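Local coordinates for methionine gamma-lyase (Trichomonas vaginalis, PDB 1E5E), which belongs to the Cys/Met metabolism family of pyridoxal-phosphate-dependent enzymes and forms an assembly of four protein chains, at residues Lys286-Gly291 / Thr313-Ser318; Asp328-Ile333 / Ile385-Gln390; Ser344-Pro349 / Gly370-Ser375. One frame throughout, in Å; residues are numbered along the deposited sequence.

How the contacts relate
All three contacts lie in the smaller, C-terminal part of a fold type I pyridoxal-phosphate enzyme and meet in one apolar core through F314, F388, L374, I346 and I333. Contacts 1 and 3, with centres about 10 Å apart, belong to the same mixed sheet, in which strands 311-316 and 371-375 are neighbours; F314 O to I372 N, at 2.7 Å, is a probable hydrogen bond between them. Contact 2, centred about 16 Å from contact 1 and 13 Å from contact 3, packs helix 381-396 onto this sheet: the F388 ring meets F314 and L374. Contact 1 closes first along the chain, and contact 3 is nested inside the loop closed by contact 2. The ligand is reached through R373 of contact 3.

Contact 1: residues Lys286-Gly291 / Thr313-Ser318; sequences KVYYPG and TFILKS. With SO4 (sulfate ion), chain E.
Y288 N donates to T313 O over 2.8 Å. The same two residues are joined in return by T313 N to Y288 O at 3.0 Å, which makes them an antiparallel hydrogen-bonded pair. Strand 284-288, outermost within this chain in a five-strand mixed sheet, thus pairs with 311-316, which bonds in turn to 371-375 (F314 with I372). The next such pair is K286 with I315. Here I315 N gives a sound bond to K286 O (3.0 Å), whereas K286 N to I315 O is long and weak.

V287 and F314 form the non-hydrogen-bonded pair between them. Their side chains lie side by side and point the same way, CG2 of V287 coming within 4.1 Å of CB of F314. F314 CG sits between its backbone N and carbonyl carbon (chi1 61°), and its ring heads away from V287 toward L278 of helix 260-279, which V287 also touches.

On the opposite face, Y288 CE1 packs at 4.2 Å against I315 CD1, and K286 CG rests 4.0 Å above one face of the Y288 ring, offset toward the rim. A sulfate ion, probably from the crystallisation liquor, lies at K286 NZ, but its modelled position there is doubtful. T313 OG1 is hydrogen-bonded to P159 O.

Backbone bonding thus fixes the register, while the V287/F314 face packs on helix 260-279 and the other mixes Y288-I315 packing with an exposed lysine.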
loop_
_atom_site.group_PDB
_atom_site.type_symbol
_atom_site.label_atom_id
_atom_site.label_comp_id
_atom_site.label_asym_id
_atom_site.label_seq_id
_atom_site.Cartn_x
_atom_site.Cartn_y
_atom_site.Cartn_z
ATOM N N LYS A 286 3.918 -9.114 42.915
ATOM C CA LYS A 286 5.254 -9.279 42.375
ATOM C C LYS A 286 5.417 -8.552 41.040
ATOM O O LYS A 286 4.480 -8.622 40.236
ATOM C CB LYS A 286 5.388 -10.807 42.053
ATOM C CG LYS A 286 6.804 -11.125 41.575
ATOM C CD LYS A 286 7.774 -11.510 42.675
ATOM C CE LYS A 286 9.212 -11.135 42.332
ATOM N NZ LYS A 286 10.218 -11.298 43.418
ATOM N N VAL A 287 6.578 -7.963 40.788
ATOM C CA VAL A 287 6.810 -7.341 39.484
ATOM C C VAL A 287 8.120 -7.921 38.932
ATOM O O VAL A 287 9.170 -7.912 39.561
ATOM C CB VAL A 287 6.903 -5.820 39.483
ATOM C CG1 VAL A 287 7.188 -5.299 38.049
ATOM C CG2 VAL A 287 5.649 -5.137 40.012
ATOM N N TYR A 288 8.046 -8.481 37.746
ATOM C CA TYR A 288 9.194 -8.994 36.994
ATOM C C TYR A 288 9.580 -7.935 35.964
ATOM O O TYR A 288 8.703 -7.505 35.181
ATOM C CB TYR A 288 8.779 -10.256 36.233
ATOM C CG TYR A 288 8.567 -11.468 37.109
ATOM C CD1 TYR A 288 7.472 -12.296 36.943
ATOM C CD2 TYR A 288 9.504 -11.787 38.099
ATOM C CE1 TYR A 288 7.284 -13.392 37.766
ATOM C CE2 TYR A 288 9.319 -12.894 38.910
ATOM C CZ TYR A 288 8.211 -13.697 38.740
ATOM O OH TYR A 288 8.006 -14.808 39.533
ATOM N N TYR A 289 10.760 -7.380 36.033
ATOM C CA TYR A 289 11.314 -6.379 35.128
ATOM C C TYR A 289 12.809 -6.641 35.137
ATOM O O TYR A 289 13.360 -6.582 36.224
ATOM C CB TYR A 289 11.079 -4.899 35.529
ATOM C CG TYR A 289 11.583 -3.910 34.495
ATOM C CD1 TYR A 289 11.130 -3.980 33.179
ATOM C CD2 TYR A 289 12.520 -2.921 34.772
ATOM C CE1 TYR A 289 11.602 -3.119 32.198
ATOM C CE2 TYR A 289 13.006 -2.058 33.803
ATOM C CZ TYR A 289 12.524 -2.159 32.514
ATOM O OH TYR A 289 13.004 -1.294 31.513
ATOM N N PRO A 290 13.488 -6.712 34.000
ATOM C CA PRO A 290 14.924 -7.022 34.016
ATOM C C PRO A 290 15.747 -5.958 34.685
ATOM O O PRO A 290 16.847 -6.228 35.210
ATOM C CB PRO A 290 15.278 -7.222 32.545
ATOM C CG PRO A 290 13.987 -7.668 31.932
ATOM C CD PRO A 290 12.912 -6.856 32.645
ATOM N N GLY A 291 15.286 -4.706 34.706
ATOM C CA GLY A 291 16.055 -3.623 35.306
ATOM C C GLY A 291 16.116 -3.665 36.830
ATOM O O GLY A 291 17.028 -3.030 37.404
ATOM N N THR A 313 6.249 -7.877 33.570
ATOM C CA THR A 313 5.176 -8.847 33.866
ATOM C C THR A 313 4.839 -8.784 35.353
ATOM O O THR A 313 5.786 -8.595 36.133
ATOM C CB THR A 313 5.630 -10.246 33.430
ATOM O OG1 THR A 313 5.679 -10.277 31.990
ATOM C CG2 THR A 313 4.663 -11.315 33.926
ATOM N N PHE A 314 3.583 -8.811 35.758
ATOM C CA PHE A 314 3.293 -8.631 37.170
ATOM C C PHE A 314 2.097 -9.501 37.536
ATOM O O PHE A 314 1.314 -10.025 36.742
ATOM C CB PHE A 314 3.091 -7.184 37.626
ATOM C CG PHE A 314 1.934 -6.479 36.946
ATOM C CD1 PHE A 314 2.041 -6.022 35.631
ATOM C CD2 PHE A 314 0.772 -6.226 37.615
ATOM C CE1 PHE A 314 0.990 -5.377 35.004
ATOM C CE2 PHE A 314 -0.311 -5.578 37.009
ATOM C CZ PHE A 314 -0.183 -5.153 35.694
ATOM N N ILE A 315 2.094 -9.772 38.852
ATOM C CA ILE A 315 1.050 -10.615 39.439
ATOM C C ILE A 315 0.348 -9.833 40.538
ATOM O O ILE A 315 0.952 -9.143 41.376
ATOM C CB ILE A 315 1.636 -11.938 39.925
ATOM C CG1 ILE A 315 2.447 -12.708 38.885
ATOM C CG2 ILE A 315 0.546 -12.862 40.479
ATOM C CD1 ILE A 315 3.424 -13.729 39.501
ATOM N N LEU A 316 -0.990 -9.837 40.442
ATOM C CA LEU A 316 -1.792 -9.162 41.441
ATOM C C LEU A 316 -2.078 -10.139 42.603
ATOM O O LEU A 316 -2.332 -11.323 42.396
ATOM C CB LEU A 316 -3.128 -8.644 40.944
ATOM C CG LEU A 316 -3.106 -7.610 39.810
ATOM C CD1 LEU A 316 -4.525 -7.365 39.282
ATOM C CD2 LEU A 316 -2.424 -6.322 40.203
ATOM N N LYS A 317 -2.120 -9.593 43.818
ATOM C CA LYS A 317 -2.402 -10.415 45.007
ATOM C C LYS A 317 -3.828 -10.957 44.959
ATOM O O LYS A 317 -4.028 -12.086 45.367
ATOM C CB LYS A 317 -2.226 -9.662 46.318
ATOM C CG LYS A 317 -0.826 -9.218 46.674
ATOM C CD LYS A 317 -0.871 -8.197 47.816
ATOM C CE LYS A 317 0.563 -7.813 48.197
ATOM N NZ LYS A 317 0.541 -6.637 49.107
ATOM N N SER A 318 -4.743 -10.339 44.198
ATOM C CA SER A 318 -6.098 -10.860 44.131
ATOM C C SER A 318 -6.248 -11.855 42.995
ATOM O O SER A 318 -7.402 -12.158 42.668
ATOM C CB SER A 318 -7.142 -9.742 44.013
ATOM O OG SER A 318 -6.751 -8.832 42.991
HETATM S S SO4 E . 10.156 -8.283 45.328
HETATM O O1 SO4 E . 9.296 -7.056 45.414
HETATM O O2 SO4 E . 9.625 -9.320 46.252
HETATM O O3 SO4 E . 11.557 -7.867 45.739
HETATM O O4 SO4 E . 10.225 -8.809 43.934
#

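Contact 2: residues Asp328-Ile333 / Ile385-Gln390; sequences DNLKLI and IADFKQ
The D387 carboxylate accepts four N-H groups, three of them from the backbone of loop residues K331, L332 and I333. K331 N meets the syn lone pair of D387 OD1 at 2.8 Å. D387 OD2 takes L332 N at 2.7 Å from well above the carboxylate plane, and I333 N at 2.9 Å nearly along its C-O axis; both approach from the same face of that plane. With CG anti to the backbone N (chi1 -166°), the carboxylate projects from the helix into this turn of the loop. Four N-H donors surround the buried carboxylate, which would be expected to favour its ionised form.

Q390, nearly one helical turn further on, supplies the fourth donor and joins two acceptors. Its NE2 bonds to N329 O at 2.7 Å, almost straight at the hydrogen (177°), and to D387 OD1 at 3.0 Å, with both partners close to the amide plane.

Apolar contacts centre on F388. I333 CD1 lies over one face of the F388 ring, its 3.2 Å to F388 CE2 so short that the exact placement is doubtful. L330 CD2 approaches the ring obliquely, 4.1 Å from F388 CD1.

The loop runs from helix 319-328 to strand 334-335 and is thereby tied to helix 381-396. L330, I333 and F388 all pack on I346 of strand 345-347, while F388 also touches V274 and L278 of helix 260-279.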
loop_
_atom_site.group_PDB
_atom_site.type_symbol
_atom_site.label_atom_id
_atom_site.label_comp_id
_atom_site.label_asym_id
_atom_site.label_seq_id
_atom_site.Cartn_x
_atom_site.Cartn_y
_atom_site.Cartn_z
ATOM N N ASP A 328 -10.013 -4.857 32.556
ATOM C CA ASP A 328 -11.228 -4.278 32.020
ATOM C C ASP A 328 -11.370 -2.818 32.395
ATOM O O ASP A 328 -12.243 -2.229 31.766
ATOM C CB ASP A 328 -12.481 -5.030 32.518
ATOM C CG ASP A 328 -12.448 -6.451 31.986
ATOM O OD1 ASP A 328 -11.595 -6.830 31.153
ATOM O OD2 ASP A 328 -13.283 -7.279 32.416
ATOM N N ASN A 329 -10.649 -2.221 33.328
ATOM C CA ASN A 329 -10.921 -0.815 33.657
ATOM C C ASN A 329 -9.834 0.168 33.237
ATOM O O ASN A 329 -9.753 1.337 33.633
ATOM C CB ASN A 329 -11.199 -0.788 35.176
ATOM C CG ASN A 329 -12.562 -1.414 35.462
ATOM O OD1 ASN A 329 -13.597 -0.924 34.971
ATOM N ND2 ASN A 329 -12.599 -2.585 36.088
ATOM N N LEU A 330 -8.854 -0.363 32.511
ATOM C CA LEU A 330 -7.760 0.457 31.996
ATOM C C LEU A 330 -8.306 1.307 30.840
ATOM O O LEU A 330 -9.071 0.782 30.036
ATOM C CB LEU A 330 -6.582 -0.400 31.550
ATOM C CG LEU A 330 -5.803 -1.014 32.739
ATOM C CD1 LEU A 330 -4.787 -2.047 32.226
ATOM C CD2 LEU A 330 -5.067 0.076 33.490
ATOM N N LYS A 331 -7.965 2.584 30.842
ATOM C CA LYS A 331 -8.441 3.471 29.801
ATOM C C LYS A 331 -7.386 3.878 28.773
ATOM O O LYS A 331 -7.750 4.367 27.708
ATOM C CB LYS A 331 -9.098 4.723 30.420
ATOM C CG LYS A 331 -10.317 4.366 31.298
ATOM C CD LYS A 331 -10.602 5.540 32.238
ATOM C CE LYS A 331 -11.498 5.120 33.410
ATOM N NZ LYS A 331 -12.934 5.454 33.221
ATOM N N LEU A 332 -6.102 3.802 29.051
ATOM C CA LEU A 332 -5.099 4.287 28.107
ATOM C C LEU A 332 -4.356 3.095 27.525
ATOM O O LEU A 332 -4.157 2.989 26.306
ATOM C CB LEU A 332 -4.213 5.282 28.830
ATOM C CG LEU A 332 -2.981 5.783 28.047
ATOM C CD1 LEU A 332 -3.431 6.435 26.748
ATOM C CD2 LEU A 332 -2.181 6.698 28.955
ATOM N N ILE A 333 -3.992 2.164 28.403
ATOM C CA ILE A 333 -3.313 0.933 28.005
ATOM C C ILE A 333 -4.333 0.069 27.249
ATOM O O ILE A 333 -5.513 0.095 27.626
ATOM C CB ILE A 333 -2.690 0.230 29.206
ATOM C CG1 ILE A 333 -1.644 1.228 29.759
ATOM C CG2 ILE A 333 -1.980 -1.052 28.772
ATOM C CD1 ILE A 333 -1.359 1.077 31.219
ATOM N N ILE A 385 1.136 5.752 34.327
ATOM C CA ILE A 385 1.067 5.436 35.754
ATOM C C ILE A 385 -0.299 5.850 36.285
ATOM O O ILE A 385 -0.889 5.017 36.973
ATOM C CB ILE A 385 2.160 6.179 36.543
ATOM C CG1 ILE A 385 3.523 5.523 36.253
ATOM C CG2 ILE A 385 1.814 6.202 38.034
ATOM C CD1 ILE A 385 4.730 6.361 36.660
ATOM N N ALA A 386 -0.818 7.011 35.872
ATOM C CA ALA A 386 -2.179 7.365 36.298
ATOM C C ALA A 386 -3.228 6.378 35.810
ATOM O O ALA A 386 -4.238 6.201 36.513
ATOM C CB ALA A 386 -2.572 8.796 35.879
ATOM N N ASP A 387 -3.048 5.720 34.644
ATOM C CA ASP A 387 -4.062 4.749 34.229
ATOM C C ASP A 387 -3.989 3.541 35.165
ATOM O O ASP A 387 -5.017 2.918 35.508
ATOM C CB ASP A 387 -3.813 4.344 32.770
ATOM C CG ASP A 387 -4.951 3.612 32.117
ATOM O OD1 ASP A 387 -6.116 3.783 32.554
ATOM O OD2 ASP A 387 -4.698 2.829 31.161
ATOM N N PHE A 388 -2.749 3.135 35.523
ATOM C CA PHE A 388 -2.693 2.011 36.477
ATOM C C PHE A 388 -3.211 2.425 37.857
ATOM O O PHE A 388 -3.915 1.637 38.503
ATOM C CB PHE A 388 -1.304 1.450 36.593
ATOM C CG PHE A 388 -0.899 0.517 35.491
ATOM C CD1 PHE A 388 -1.499 -0.720 35.371
ATOM C CD2 PHE A 388 0.097 0.873 34.609
ATOM C CE1 PHE A 388 -1.107 -1.605 34.381
ATOM C CE2 PHE A 388 0.475 -0.027 33.630
ATOM C CZ PHE A 388 -0.119 -1.258 33.498
ATOM N N LYS A 389 -2.900 3.632 38.307
ATOM C CA LYS A 389 -3.405 4.081 39.605
ATOM C C LYS A 389 -4.935 3.994 39.695
ATOM O O LYS A 389 -5.416 3.455 40.695
ATOM C CB LYS A 389 -2.988 5.495 39.929
ATOM C CG LYS A 389 -3.682 6.086 41.162
ATOM C CD LYS A 389 -2.772 7.170 41.730
ATOM C CE LYS A 389 -3.545 8.124 42.634
ATOM N NZ LYS A 389 -4.198 7.389 43.740
ATOM N N GLN A 390 -5.672 4.524 38.732
ATOM C CA GLN A 390 -7.115 4.485 38.839
ATOM C C GLN A 390 -7.571 3.026 38.774
ATOM O O GLN A 390 -8.463 2.639 39.533
ATOM C CB GLN A 390 -7.873 5.324 37.816
ATOM C CG GLN A 390 -7.662 5.048 36.339
ATOM C CD GLN A 390 -8.578 4.008 35.751
ATOM O OE1 GLN A 390 -9.636 3.776 36.354
ATOM N NE2 GLN A 390 -8.212 3.352 34.648
#

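Contact 3: residues Ser344-Pro349 / Gly370-Ser375; sequences SLIQHP and GMIRLS. With PPJ (N-(hydroxy{3-hydroxy-2-methyl-5-[(phosphonooxy)methyl]pyridin-4-yl}methyl)norvaline), chain C.
I346 and I372 meet at the apolar centre of an antiparallel strand pair in the mixed sheet of the C-terminal region. I346 CG1 stands 3.5 Å from I372 CG2, tighter than usual van der Waals contact. I346 CG1 is anti to the backbone N (chi1 -162°), which places that branch beside I372. L374, the non-hydrogen-bonded partner of I346, lies on the same face and brings CD1 within 4.2 Å of I346 CB. L327 of helix 319-328 and F388 of helix 381-396 cover this face.

Further out, backbone bonds set the register. L345 and S375 exchange two N-H...O bonds, the shorter being S375 N to L345 O at 2.8 Å, and Q347 and R373 do likewise, with R373 N to Q347 O at 2.9 Å. Beyond the strand end, P349 CD packs at 3.5 Å from M371 O.

The polar part lies on the other face, where Q347 and R373 are paired. Q347 NE2 sits 3.3 Å above the centre of the R373 guanidinium, the amide and guanidinium planes being 62° apart. Q347 NE2 and R373 NE are both donors and are not hydrogen-bonded; NE2 donates instead to T353 OG1. N158 OD1 also binds R373 NH1, consistent with holding the guanidinium in place. Its edge faces the carboxylate of bound PPJ in a two-pronged grip: R373 NH1 to PPJ O is 2.7 Å and R373 NH2 to PPJ OXT 2.9 Å.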
loop_
_atom_site.group_PDB
_atom_site.type_symbol
_atom_site.label_atom_id
_atom_site.label_comp_id
_atom_site.label_asym_id
_atom_site.label_seq_id
_atom_site.Cartn_x
_atom_site.Cartn_y
_atom_site.Cartn_z
ATOM N N SER A 344 0.949 1.265 24.308
ATOM C CA SER A 344 1.145 0.267 25.346
ATOM C C SER A 344 0.052 -0.806 25.282
ATOM O O SER A 344 -1.117 -0.475 25.111
ATOM C CB SER A 344 1.124 0.962 26.712
ATOM O OG SER A 344 2.195 1.867 26.857
ATOM N N LEU A 345 0.474 -2.060 25.366
ATOM C CA LEU A 345 -0.461 -3.179 25.209
ATOM C C LEU A 345 -0.426 -4.040 26.474
ATOM O O LEU A 345 0.673 -4.241 27.010
ATOM C CB LEU A 345 -0.108 -4.051 23.984
ATOM C CG LEU A 345 -0.330 -3.378 22.613
ATOM C CD1 LEU A 345 0.210 -4.230 21.454
ATOM C CD2 LEU A 345 -1.812 -3.100 22.381
ATOM N N ILE A 346 -1.512 -4.712 26.829
ATOM C CA ILE A 346 -1.528 -5.540 28.017
ATOM C C ILE A 346 -2.397 -6.769 27.822
ATOM O O ILE A 346 -3.450 -6.603 27.205
ATOM C CB ILE A 346 -2.030 -4.724 29.237
ATOM C CG1 ILE A 346 -1.649 -5.411 30.564
ATOM C CG2 ILE A 346 -3.519 -4.419 29.191
ATOM C CD1 ILE A 346 -1.988 -4.510 31.744
ATOM N N GLN A 347 -2.119 -7.896 28.466
ATOM C CA GLN A 347 -2.932 -9.100 28.285
ATOM C C GLN A 347 -2.697 -10.088 29.433
ATOM O O GLN A 347 -1.807 -9.886 30.268
ATOM C CB GLN A 347 -2.607 -9.804 26.963
ATOM C CG GLN A 347 -1.163 -10.276 26.788
ATOM C CD GLN A 347 -1.111 -11.793 26.942
ATOM O OE1 GLN A 347 -2.129 -12.491 26.883
ATOM N NE2 GLN A 347 0.098 -12.292 27.162
ATOM N N HIS A 348 -3.467 -11.174 29.388
ATOM C CA HIS A 348 -3.458 -12.140 30.489
ATOM C C HIS A 348 -3.013 -13.473 29.923
ATOM O O HIS A 348 -3.821 -14.148 29.277
ATOM C CB HIS A 348 -4.895 -12.188 31.056
ATOM C CG HIS A 348 -5.030 -13.250 32.114
ATOM N ND1 HIS A 348 -5.512 -14.519 31.856
ATOM C CD2 HIS A 348 -4.648 -13.243 33.424
ATOM C CE1 HIS A 348 -5.487 -15.234 32.970
ATOM N NE2 HIS A 348 -4.980 -14.473 33.935
ATOM N N PRO A 349 -1.754 -13.839 30.051
ATOM C CA PRO A 349 -1.217 -14.999 29.368
ATOM C C PRO A 349 -1.925 -16.322 29.559
ATOM O O PRO A 349 -2.157 -17.038 28.561
ATOM C CB PRO A 349 0.242 -15.078 29.800
ATOM C CG PRO A 349 0.534 -13.875 30.613
ATOM C CD PRO A 349 -0.705 -13.038 30.729
ATOM N N GLY A 370 -2.640 -15.367 37.913
ATOM C CA GLY A 370 -2.721 -13.981 38.397
ATOM C C GLY A 370 -1.741 -13.083 37.590
ATOM O O GLY A 370 -1.604 -11.870 37.792
ATOM N N MET A 371 -1.042 -13.700 36.646
ATOM C CA MET A 371 -0.019 -13.016 35.881
ATOM C C MET A 371 -0.588 -12.154 34.745
ATOM O O MET A 371 -1.512 -12.544 34.051
ATOM C CB MET A 371 0.919 -14.079 35.357
ATOM C CG MET A 371 2.150 -13.546 34.625
ATOM S SD MET A 371 3.333 -14.889 34.514
ATOM C CE MET A 371 4.165 -14.892 36.081
ATOM N N ILE A 372 -0.078 -10.937 34.660
ATOM C CA ILE A 372 -0.413 -9.974 33.624
ATOM C C ILE A 372 0.850 -9.596 32.846
ATOM O O ILE A 372 1.885 -9.362 33.498
ATOM C CB ILE A 372 -0.998 -8.701 34.273
ATOM C CG1 ILE A 372 -2.329 -9.063 34.921
ATOM C CG2 ILE A 372 -1.221 -7.585 33.245
ATOM C CD1 ILE A 372 -2.895 -8.089 35.927
ATOM N N ARG A 373 0.801 -9.521 31.518
ATOM C CA ARG A 373 1.988 -9.104 30.750
ATOM C C ARG A 373 1.744 -7.737 30.106
ATOM O O ARG A 373 0.745 -7.497 29.431
ATOM C CB ARG A 373 2.372 -10.161 29.713
ATOM C CG ARG A 373 3.681 -9.910 28.978
ATOM C CD ARG A 373 3.781 -10.758 27.688
ATOM N NE ARG A 373 2.819 -10.245 26.688
ATOM C CZ ARG A 373 2.572 -10.860 25.515
ATOM N NH1 ARG A 373 3.190 -11.989 25.196
ATOM N NH2 ARG A 373 1.690 -10.332 24.679
ATOM N N LEU A 374 2.709 -6.827 30.176
ATOM C CA LEU A 374 2.554 -5.464 29.711
ATOM C C LEU A 374 3.704 -5.152 28.756
ATOM O O LEU A 374 4.815 -5.493 29.152
ATOM C CB LEU A 374 2.586 -4.471 30.868
ATOM C CG LEU A 374 2.651 -2.973 30.611
ATOM C CD1 LEU A 374 1.369 -2.423 29.976
ATOM C CD2 LEU A 374 2.944 -2.256 31.945
ATOM N N SER A 375 3.414 -4.429 27.680
ATOM C CA SER A 375 4.420 -4.010 26.746
ATOM C C SER A 375 4.265 -2.487 26.697
ATOM O O SER A 375 3.154 -2.079 26.414
ATOM C CB SER A 375 4.190 -4.534 25.302
ATOM O OG SER A 375 5.362 -4.199 24.540
HETATM N N1 PPJ C . 8.386 -15.256 19.186
HETATM C C2 PPJ C . 8.002 -14.498 20.234
HETATM C C6 PPJ C . 7.488 -15.645 18.238
HETATM C C2A PPJ C . 8.686 -14.395 21.457
HETATM C C3 PPJ C . 6.686 -13.995 20.179
HETATM O O3 PPJ C . 6.290 -13.383 21.264
HETATM C C4 PPJ C . 5.825 -14.218 19.101
HETATM C C4A PPJ C . 4.510 -13.666 19.157
HETATM C C5 PPJ C . 6.190 -15.126 18.107
HETATM N N PPJ C . 3.872 -13.373 20.306
HETATM C C5A PPJ C . 5.480 -15.310 16.876
HETATM O OP4 PPJ C . 5.669 -14.280 16.119
HETATM P P PPJ C . 4.456 -14.015 15.121
HETATM O OP1 PPJ C . 4.935 -12.787 14.224
HETATM O OP2 PPJ C . 3.180 -13.675 15.949
HETATM O OP3 PPJ C . 4.166 -15.276 14.195
HETATM C CA PPJ C . 2.657 -12.761 20.387
HETATM C CB PPJ C . 1.526 -13.162 19.538
HETATM C C PPJ C . 2.237 -12.511 21.729
HETATM C CG PPJ C . 0.848 -14.476 19.681
HETATM C CD PPJ C . -0.398 -14.282 20.408
HETATM O O PPJ C . 2.988 -12.942 22.677
HETATM O OXT PPJ C . 1.443 -11.515 22.018
#